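Local coordinates for putative uncharacterized protein PH0242 (Pyrococcus horikoshii, PDB 3VU1) that forms the C-terminal globular part of AglB, an archaeal member of the oligosaccharyltransferase family, and is modelled with a calcium ion, at residues Gly352-Asn357 with Gly373-Lys378; Ala364-Glu369 with Val471-Ile476. One frame throughout, in Å; residues are numbered along the deposited sequence.

Contact 1: residues Gly352-Asn357 with Gly373-Lys378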
ATOM      1  N   GLY A 352     -23.870 -11.125  -1.667  1.00 61.58           N
ATOM      2  CA  GLY A 352     -24.805 -11.669  -0.707  1.00 64.54           C
ATOM      3  C   GLY A 352     -24.116 -12.720   0.130  1.00 69.00           C
ATOM      4  O   GLY A 352     -22.938 -13.014  -0.087  1.00 70.94           O
ATOM      5  N   PRO A 353     -24.856 -13.327   1.073  1.00 71.17           N
ATOM      6  CA  PRO A 353     -24.262 -14.319   1.973  1.00 66.84           C
ATOM      7  C   PRO A 353     -23.847 -15.590   1.228  1.00 59.41           C
ATOM      8  O   PRO A 353     -24.367 -15.887   0.175  1.00 58.67           O
ATOM      9  CB  PRO A 353     -25.396 -14.607   2.960  1.00 66.93           C
ATOM     10  CG  PRO A 353     -26.640 -14.387   2.157  1.00 66.61           C
ATOM     11  CD  PRO A 353     -26.328 -13.277   1.194  1.00 67.74           C
ATOM     12  N   VAL A 354     -22.914 -16.329   1.790  1.00 58.83           N
ATOM     13  CA  VAL A 354     -22.407 -17.532   1.166  1.00 57.16           C
ATOM     14  C   VAL A 354     -23.040 -18.763   1.833  1.00 61.44           C
ATOM     15  O   VAL A 354     -23.045 -18.873   3.071  1.00 61.85           O
ATOM     16  CB  VAL A 354     -20.868 -17.596   1.325  1.00 52.64           C
ATOM     17  CG1 VAL A 354     -20.291 -18.792   0.598  1.00 54.36           C
ATOM     18  CG2 VAL A 354     -20.219 -16.322   0.813  1.00 54.20           C
ATOM     19  N   ARG A 355     -23.549 -19.693   1.022  1.00 59.77           N
ATOM     20  CA  ARG A 355     -24.113 -20.949   1.548  1.00 59.12           C
ATOM     21  C   ARG A 355     -23.344 -22.212   1.160  1.00 56.88           C
ATOM     22  O   ARG A 355     -22.961 -22.399   0.003  1.00 54.76           O
ATOM     23  CB  ARG A 355     -25.585 -21.095   1.152  1.00 57.68           C
ATOM     24  CG  ARG A 355     -26.459 -19.975   1.692  1.00 64.42           C
ATOM     25  CD  ARG A 355     -27.789 -19.821   0.962  1.00 65.15           C
ATOM     26  NE  ARG A 355     -28.770 -19.231   1.871  1.00 66.87           N
ATOM     27  CZ  ARG A 355     -29.140 -17.953   1.892  1.00 71.44           C
ATOM     28  NH1 ARG A 355     -28.650 -17.058   1.013  1.00 64.56           N
ATOM     29  NH2 ARG A 355     -30.027 -17.581   2.808  1.00 67.86           N
ATOM     30  N   VAL A 356     -23.106 -23.064   2.148  1.00 57.03           N
ATOM     31  CA  VAL A 356     -22.665 -24.421   1.885  1.00 62.47           C
ATOM     32  C   VAL A 356     -23.799 -25.342   2.313  1.00 67.66           C
ATOM     33  O   VAL A 356     -24.246 -25.269   3.473  1.00 64.46           O
ATOM     34  CB  VAL A 356     -21.398 -24.802   2.673  1.00 60.90           C
ATOM     35  CG1 VAL A 356     -20.999 -26.232   2.343  1.00 52.49           C
ATOM     36  CG2 VAL A 356     -20.262 -23.836   2.381  1.00 58.73           C
ATOM     37  N   ASN A 357     -24.249 -26.195   1.379  1.00 72.43           N
ATOM     38  CA  ASN A 357     -25.365 -27.131   1.596  1.00 65.76           C
ATOM     39  C   ASN A 357     -26.535 -26.397   2.224  1.00 67.25           C
ATOM     40  O   ASN A 357     -26.857 -26.625   3.383  1.00 66.55           O
ATOM     41  CB  ASN A 357     -24.934 -28.282   2.512  1.00 63.79           C
ATOM     42  CG  ASN A 357     -23.966 -29.242   1.838  1.00 69.29           C
ATOM     43  OD1 ASN A 357     -24.162 -29.627   0.682  1.00 67.90           O
ATOM     44  ND2 ASN A 357     -22.924 -29.653   2.570  1.00 65.81           N
ATOM     45  N   GLY A 373     -19.897 -30.319  -0.447  1.00 65.02           N
ATOM     46  CA  GLY A 373     -21.258 -29.815  -0.747  1.00 64.12           C
ATOM     47  C   GLY A 373     -21.552 -28.741  -1.790  1.00 62.08           C
ATOM     48  O   GLY A 373     -20.666 -28.234  -2.464  1.00 67.08           O
ATOM     49  N   ARG A 374     -22.829 -28.410  -1.932  1.00 61.78           N
ATOM     50  CA  ARG A 374     -23.236 -27.345  -2.817  1.00 63.74           C
ATOM     51  C   ARG A 374     -22.910 -26.002  -2.190  1.00 67.27           C
ATOM     52  O   ARG A 374     -23.298 -25.718  -1.049  1.00 65.79           O
ATOM     53  CB  ARG A 374     -24.712 -27.447  -3.163  1.00 65.19           C
ATOM     54  CG  ARG A 374     -24.960 -28.175  -4.479  1.00 77.37           C
ATOM     55  CD  ARG A 374     -26.448 -28.369  -4.744  1.00 82.65           C
ATOM     56  NE  ARG A 374     -27.203 -27.152  -4.449  1.00 81.10           N
ATOM     57  CZ  ARG A 374     -27.739 -26.360  -5.371  1.00 82.79           C
ATOM     58  NH1 ARG A 374     -28.401 -25.264  -4.999  1.00 80.10           N
ATOM     59  NH2 ARG A 374     -27.620 -26.668  -6.660  1.00 79.34           N
ATOM     60  N   LEU A 375     -22.168 -25.199  -2.952  1.00 66.84           N
ATOM     61  CA  LEU A 375     -21.688 -23.896  -2.526  1.00 59.05           C
ATOM     62  C   LEU A 375     -22.352 -22.879  -3.402  1.00 56.82           C
ATOM     63  O   LEU A 375     -22.308 -23.016  -4.627  1.00 55.26           O
ATOM     64  CB  LEU A 375     -20.171 -23.834  -2.702  1.00 60.83           C
ATOM     65  CG  LEU A 375     -19.413 -22.500  -2.710  1.00 61.88           C
ATOM     66  CD1 LEU A 375     -19.370 -21.865  -1.322  1.00 57.49           C
ATOM     67  CD2 LEU A 375     -18.004 -22.706  -3.270  1.00 59.01           C
ATOM     68  N   GLU A 376     -22.979 -21.879  -2.777  1.00 56.81           N
ATOM     69  CA  GLU A 376     -23.720 -20.834  -3.496  1.00 60.61           C
ATOM     70  C   GLU A 376     -23.183 -19.434  -3.196  1.00 61.59           C
ATOM     71  O   GLU A 376     -23.239 -18.965  -2.058  1.00 62.19           O
ATOM     72  CB  GLU A 376     -25.210 -20.889  -3.165  1.00 67.01           C
ATOM     73  CG  GLU A 376     -25.931 -22.157  -3.614  1.00 77.08           C
ATOM     74  CD  GLU A 376     -26.953 -22.648  -2.584  1.00 83.11           C
ATOM     75  OE1 GLU A 376     -27.972 -21.945  -2.345  1.00 76.15           O
ATOM     76  OE2 GLU A 376     -26.720 -23.741  -2.001  1.00 87.35           O
ATOM     77  N   LEU A 377     -22.664 -18.781  -4.234  1.00 60.50           N
ATOM     78  CA  LEU A 377     -22.061 -17.456  -4.129  1.00 55.76           C
ATOM     79  C   LEU A 377     -22.791 -16.518  -5.047  1.00 55.67           C
ATOM     80  O   LEU A 377     -23.232 -16.908  -6.123  1.00 57.36           O
ATOM     81  CB  LEU A 377     -20.621 -17.470  -4.630  1.00 51.52           C
ATOM     82  CG  LEU A 377     -19.656 -18.479  -4.056  1.00 54.47           C
ATOM     83  CD1 LEU A 377     -18.654 -18.909  -5.105  1.00 55.14           C
ATOM     84  CD2 LEU A 377     -18.956 -17.874  -2.861  1.00 57.70           C
ATOM     85  N   LYS A 378     -22.886 -15.270  -4.621  1.00 53.60           N
ATOM     86  CA  LYS A 378     -23.264 -14.190  -5.490  1.00 58.28           C
ATOM     87  C   LYS A 378     -22.084 -13.210  -5.474  1.00 58.10           C
ATOM     88  O   LYS A 378     -21.657 -12.729  -4.413  1.00 60.71           O
ATOM     89  CB  LYS A 378     -24.583 -13.547  -5.020  1.00 67.24           C
ATOM     90  CG  LYS A 378     -25.818 -13.967  -5.818  1.00 78.20           C
ATOM     91  CD  LYS A 378     -26.969 -14.546  -4.972  1.00 90.72           C
ATOM     92  CE  LYS A 378     -27.432 -13.657  -3.812  1.00 96.33           C
ATOM     93  NZ  LYS A 378     -27.945 -12.316  -4.221  1.00 95.14           N
TER

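Contact 2: residues Ala364-Glu369 with Val471-Ile476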
ATOM      1  N   ALA A 364     -15.066 -15.772   5.213  1.00 40.80           N
ATOM      2  CA  ALA A 364     -13.625 -15.865   5.404  1.00 40.06           C
ATOM      3  C   ALA A 364     -13.178 -17.297   5.666  1.00 41.06           C
ATOM      4  O   ALA A 364     -11.992 -17.601   5.572  1.00 42.79           O
ATOM      5  CB  ALA A 364     -13.186 -14.958   6.549  1.00 38.44           C
ATOM      6  N   TYR A 365     -14.123 -18.156   6.044  1.00 40.66           N
ATOM      7  CA  TYR A 365     -13.845 -19.572   6.250  1.00 40.54           C
ATOM      8  C   TYR A 365     -14.995 -20.401   5.674  1.00 43.27           C
ATOM      9  O   TYR A 365     -15.830 -20.930   6.371  1.00 48.88           O
ATOM     10  CB  TYR A 365     -13.574 -19.877   7.717  1.00 37.28           C
ATOM     11  CG  TYR A 365     -12.509 -20.946   7.971  1.00 38.66           C
ATOM     12  CD1 TYR A 365     -11.404 -20.660   8.755  1.00 39.66           C
ATOM     13  CD2 TYR A 365     -12.620 -22.239   7.448  1.00 39.55           C
ATOM     14  CE1 TYR A 365     -10.442 -21.611   9.023  1.00 41.28           C
ATOM     15  CE2 TYR A 365     -11.658 -23.208   7.701  1.00 39.21           C
ATOM     16  CZ  TYR A 365     -10.571 -22.888   8.501  1.00 41.79           C
ATOM     17  OH  TYR A 365      -9.574 -23.809   8.786  1.00 40.14           O
ATOM     18  N   ILE A 366     -15.002 -20.467   4.358  1.00 47.01           N
ATOM     19  CA  ILE A 366     -15.994 -21.119   3.549  1.00 46.33           C
ATOM     20  C   ILE A 366     -16.260 -22.587   3.922  1.00 49.43           C
ATOM     21  O   ILE A 366     -17.417 -22.988   4.014  1.00 51.37           O
ATOM     22  CB  ILE A 366     -15.635 -20.841   2.055  1.00 48.62           C
ATOM     23  CG1 ILE A 366     -16.570 -19.787   1.499  1.00 53.69           C
ATOM     24  CG2 ILE A 366     -15.780 -22.027   1.142  1.00 49.83           C
ATOM     25  CD1 ILE A 366     -17.196 -18.908   2.564  1.00 52.34           C
ATOM     26  N   MET A 367     -15.210 -23.374   4.159  1.00 50.31           N
ATOM     27  CA  MET A 367     -15.351 -24.800   4.487  1.00 49.84           C
ATOM     28  C   MET A 367     -14.172 -25.305   5.308  1.00 52.27           C
ATOM     29  O   MET A 367     -13.030 -24.835   5.128  1.00 50.16           O
ATOM     30  CB  MET A 367     -15.411 -25.652   3.232  1.00 53.12           C
ATOM     31  CG  MET A 367     -16.463 -25.296   2.200  1.00 56.46           C
ATOM     32  SD  MET A 367     -16.265 -26.374   0.762  1.00 68.90           S
ATOM     33  CE  MET A 367     -17.206 -27.807   1.285  1.00 67.21           C
ATOM     34  N   ARG A 368     -14.438 -26.258   6.208  1.00 51.16           N
ATOM     35  CA  ARG A 368     -13.353 -26.899   6.968  1.00 52.85           C
ATOM     36  C   ARG A 368     -12.777 -28.048   6.146  1.00 49.92           C
ATOM     37  O   ARG A 368     -13.447 -28.548   5.230  1.00 47.13           O
ATOM     38  CB  ARG A 368     -13.799 -27.364   8.353  1.00 56.12           C
ATOM     39  CG  ARG A 368     -14.264 -26.243   9.257  1.00 59.82           C
ATOM     40  CD  ARG A 368     -14.505 -26.737  10.670  1.00 68.46           C
ATOM     41  NE  ARG A 368     -15.732 -26.157  11.217  1.00 79.40           N
ATOM     42  CZ  ARG A 368     -15.942 -25.863  12.501  1.00 88.49           C
ATOM     43  NH1 ARG A 368     -15.000 -26.080  13.420  1.00 89.55           N
ATOM     44  NH2 ARG A 368     -17.108 -25.343  12.873  1.00 86.19           N
ATOM     45  N   GLU A 369     -11.531 -28.430   6.432  1.00 49.73           N
ATOM     46  CA  GLU A 369     -10.872 -29.471   5.634  1.00 55.55           C
ATOM     47  C   GLU A 369     -11.676 -30.777   5.776  1.00 58.50           C
ATOM     48  O   GLU A 369     -12.181 -31.069   6.870  1.00 56.86           O
ATOM     49  CB  GLU A 369      -9.385 -29.630   6.010  1.00 53.57           C
ATOM     50  CG  GLU A 369      -9.095 -30.048   7.446  1.00 52.73           C
ATOM     51  CD  GLU A 369      -7.672 -29.730   7.900  1.00 56.78           C
ATOM     52  OE1 GLU A 369      -6.840 -29.278   7.089  1.00 60.41           O
ATOM     53  OE2 GLU A 369      -7.374 -29.917   9.090  1.00 56.12           O
ATOM     54  N   VAL A 471     -10.280 -19.456   4.561  1.00 36.38           N
ATOM     55  CA  VAL A 471     -10.520 -20.321   3.429  1.00 36.46           C
ATOM     56  C   VAL A 471     -11.592 -19.620   2.637  1.00 38.46           C
ATOM     57  O   VAL A 471     -12.704 -19.419   3.128  1.00 40.76           O
ATOM     58  CB  VAL A 471     -10.957 -21.734   3.859  1.00 34.07           C
ATOM     59  CG1 VAL A 471     -11.356 -22.569   2.650  1.00 31.81           C
ATOM     60  CG2 VAL A 471      -9.827 -22.397   4.634  1.00 33.98           C
ATOM     61  N   GLU A 472     -11.246 -19.228   1.414  1.00 38.98           N
ATOM     62  CA  GLU A 472     -12.025 -18.243   0.704  1.00 39.22           C
ATOM     63  C   GLU A 472     -12.189 -18.654  -0.711  1.00 39.08           C
ATOM     64  O   GLU A 472     -11.302 -19.289  -1.267  1.00 43.83           O
ATOM     65  CB  GLU A 472     -11.323 -16.892   0.732  1.00 43.25           C
ATOM     66  CG  GLU A 472     -11.177 -16.243   2.103  1.00 46.17           C
ATOM     67  CD  GLU A 472     -10.507 -14.888   2.007  1.00 47.71           C
ATOM     68  OE1 GLU A 472     -11.226 -13.894   1.817  1.00 48.10           O
ATOM     69  OE2 GLU A 472      -9.266 -14.820   2.117  1.00 48.60           O
ATOM     70  N   PRO A 473     -13.335 -18.313  -1.307  1.00 37.57           N
ATOM     71  CA  PRO A 473     -13.503 -18.512  -2.722  1.00 39.05           C
ATOM     72  C   PRO A 473     -12.879 -17.329  -3.468  1.00 41.53           C
ATOM     73  O   PRO A 473     -13.008 -16.190  -3.031  1.00 45.76           O
ATOM     74  CB  PRO A 473     -15.006 -18.538  -2.880  1.00 36.94           C
ATOM     75  CG  PRO A 473     -15.470 -17.597  -1.839  1.00 39.41           C
ATOM     76  CD  PRO A 473     -14.572 -17.853  -0.670  1.00 37.39           C
ATOM     77  N   VAL A 474     -12.171 -17.613  -4.554  1.00 43.11           N
ATOM     78  CA  VAL A 474     -11.399 -16.605  -5.275  1.00 45.02           C
ATOM     79  C   VAL A 474     -11.591 -16.871  -6.766  1.00 45.27           C
ATOM     80  O   VAL A 474     -11.430 -18.016  -7.228  1.00 44.41           O
ATOM     81  CB  VAL A 474      -9.887 -16.661  -4.884  1.00 44.66           C
ATOM     82  CG1 VAL A 474      -9.029 -15.822  -5.810  1.00 41.96           C
ATOM     83  CG2 VAL A 474      -9.683 -16.195  -3.455  1.00 43.10           C
ATOM     84  N   PHE A 475     -11.952 -15.817  -7.500  1.00 42.34           N
ATOM     85  CA  PHE A 475     -12.132 -15.897  -8.944  1.00 40.81           C
ATOM     86  C   PHE A 475     -10.898 -15.377  -9.642  1.00 39.73           C
ATOM     87  O   PHE A 475     -10.571 -14.209  -9.488  1.00 42.28           O
ATOM     88  CB  PHE A 475     -13.348 -15.094  -9.367  1.00 38.14           C
ATOM     89  CG  PHE A 475     -14.637 -15.676  -8.898  1.00 38.11           C
ATOM     90  CD1 PHE A 475     -15.109 -15.431  -7.601  1.00 38.12           C
ATOM     91  CD2 PHE A 475     -15.394 -16.491  -9.746  1.00 40.65           C
ATOM     92  CE1 PHE A 475     -16.321 -15.980  -7.161  1.00 36.64           C
ATOM     93  CE2 PHE A 475     -16.599 -17.058  -9.305  1.00 41.07           C
ATOM     94  CZ  PHE A 475     -17.063 -16.795  -8.013  1.00 38.70           C
ATOM     95  N   ILE A 476     -10.216 -16.244 -10.391  1.00 39.42           N
ATOM     96  CA  ILE A 476      -9.001 -15.868 -11.125  1.00 40.18           C
ATOM     97  C   ILE A 476      -9.286 -15.624 -12.609  1.00 41.86           C
ATOM     98  O   ILE A 476      -9.885 -16.452 -13.265  1.00 44.53           O
ATOM     99  CB  ILE A 476      -7.877 -16.916 -10.985  1.00 37.48           C
ATOM    100  CG1 ILE A 476      -7.522 -17.135  -9.517  1.00 35.72           C
ATOM    101  CG2 ILE A 476      -6.639 -16.494 -11.775  1.00 36.31           C
ATOM    102  CD1 ILE A 476      -7.246 -15.866  -8.757  1.00 36.83           C
TER

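Contact 1: residues Gly352-Asn357 with Gly373-Lys378
Val354 holds CG1 anti to its backbone N (chi1 -176°), and Leu375 likewise holds CG anti to its own (chi1 163°). The two side chains cross at an oblique angle, and CG1 of Val354 lies 3.7 Å from CD1 of Leu375. They belong to an antiparallel strand pair in the beta sheet of the Peripheral 2 region, where strand 372-381 runs back along the end of strand 336-356; the short segments lie 172° apart in direction. The same CG1 of Val354 also lies 3.8 Å from CD2 of Leu377, whose side chain points the same way beside it. Val356 is paired with Leu375 at a non-hydrogen-bonded position, and this apolar face is covered by Ile366 and Met367 of the following loop and by Pro473 and Phe475 of strand 464-487.

Arg355 and Glu376 form the adjacent hydrogen-bonded pair. N of Arg355 donates to O of Glu376 at 3.2 Å, and N of Glu376 returns a bond to O of Arg355 at 2.8 Å. Their side chains rise on the other face and touch through CD of Arg355 and OE1 of Glu376, 3.9 Å apart. The end of Arg355 leads away from the strand, leaving NE 5.1 Å from OE1 of Glu376, so any attraction between the charges probably acts at a distance, while OE2 of Glu376 makes a long salt bridge to NH1 of Arg374.

At the end of strand 336-356, Asn357 continues the pairing. Its backbone N donates to O of Arg374 at 2.7 Å, while its ND2 is hydrogen-bonded to O of Ser372. The amide thus clasps the start of the returning strand: N of Arg374 reaches OD1 of Asn357 at 3.2 Å from well above the carbonyl plane.

Contact 2: residues Ala364-Glu369 with Val471-Ile476
Ala364 and Ile366 grip the backbone of Val471 from a loop whose touching part runs 95° from that of segment 471-476, so that a single bridge forms at Tyr365 and no ladder develops. N of Val471 donates to O of Ala364 at 2.7 Å, and N of Ile366 donates to O of Val471 at 2.8 Å in a nearly straight bond (171°). In both cases the donor is tilted out of the carbonyl plane.

The side chain of Val471 divides between two neighbours. With CG1 anti to the backbone N (chi1 173°), its other branch, CG2, lies over one face of the Tyr365 ring in a CH-pi contact, 4.0 Å from the ring centroid. The methyl is displaced toward the rim, and CE2 of Tyr365 is 3.7 Å from it. CG1 instead lies 3.8 Å from O of Met367. Ile422 and Met444 add further apolar contacts to this valine.

Farther along the strand, CG1 of Ile366 packs on CD of Pro473 at 3.5 Å, the two side chains crossing at about a right angle. Between Val471 and Pro473, Glu472 takes a different role: its CG brushes O of Ala364 at 3.8 Å, and its carboxylate extends to a salt bridge with Arg392 of strand 385-401.

Two backbone bonds to Val471 therefore set where the loop meets the strand, and the packing of methyl, ring and proline surfaces flanks them, while the carboxylate of Glu472 pairs with Arg392 on the neighbouring strand.

How the contacts relate
The segments alternate along the chain, in the order 352-357, 364-369, 373-378, 471-476: the loop of contact 2 lies within the connection between the two strands of contact 1. The centres are about 11 Å apart, and the pairs touch directly, as where CG1 of Val354 meets CD1 of Ile366 at 3.7 Å and CD2 of Leu377 meets CG of Pro473 at 3.6 Å. Strand 336-356 has both 372-381 and 464-487 as antiparallel partners in one branched or curled sheet. One strand-to-strand connection is thus tied to a strand about a hundred residues later, which joins an early and a late part of the chain within the Peripheral 2 region.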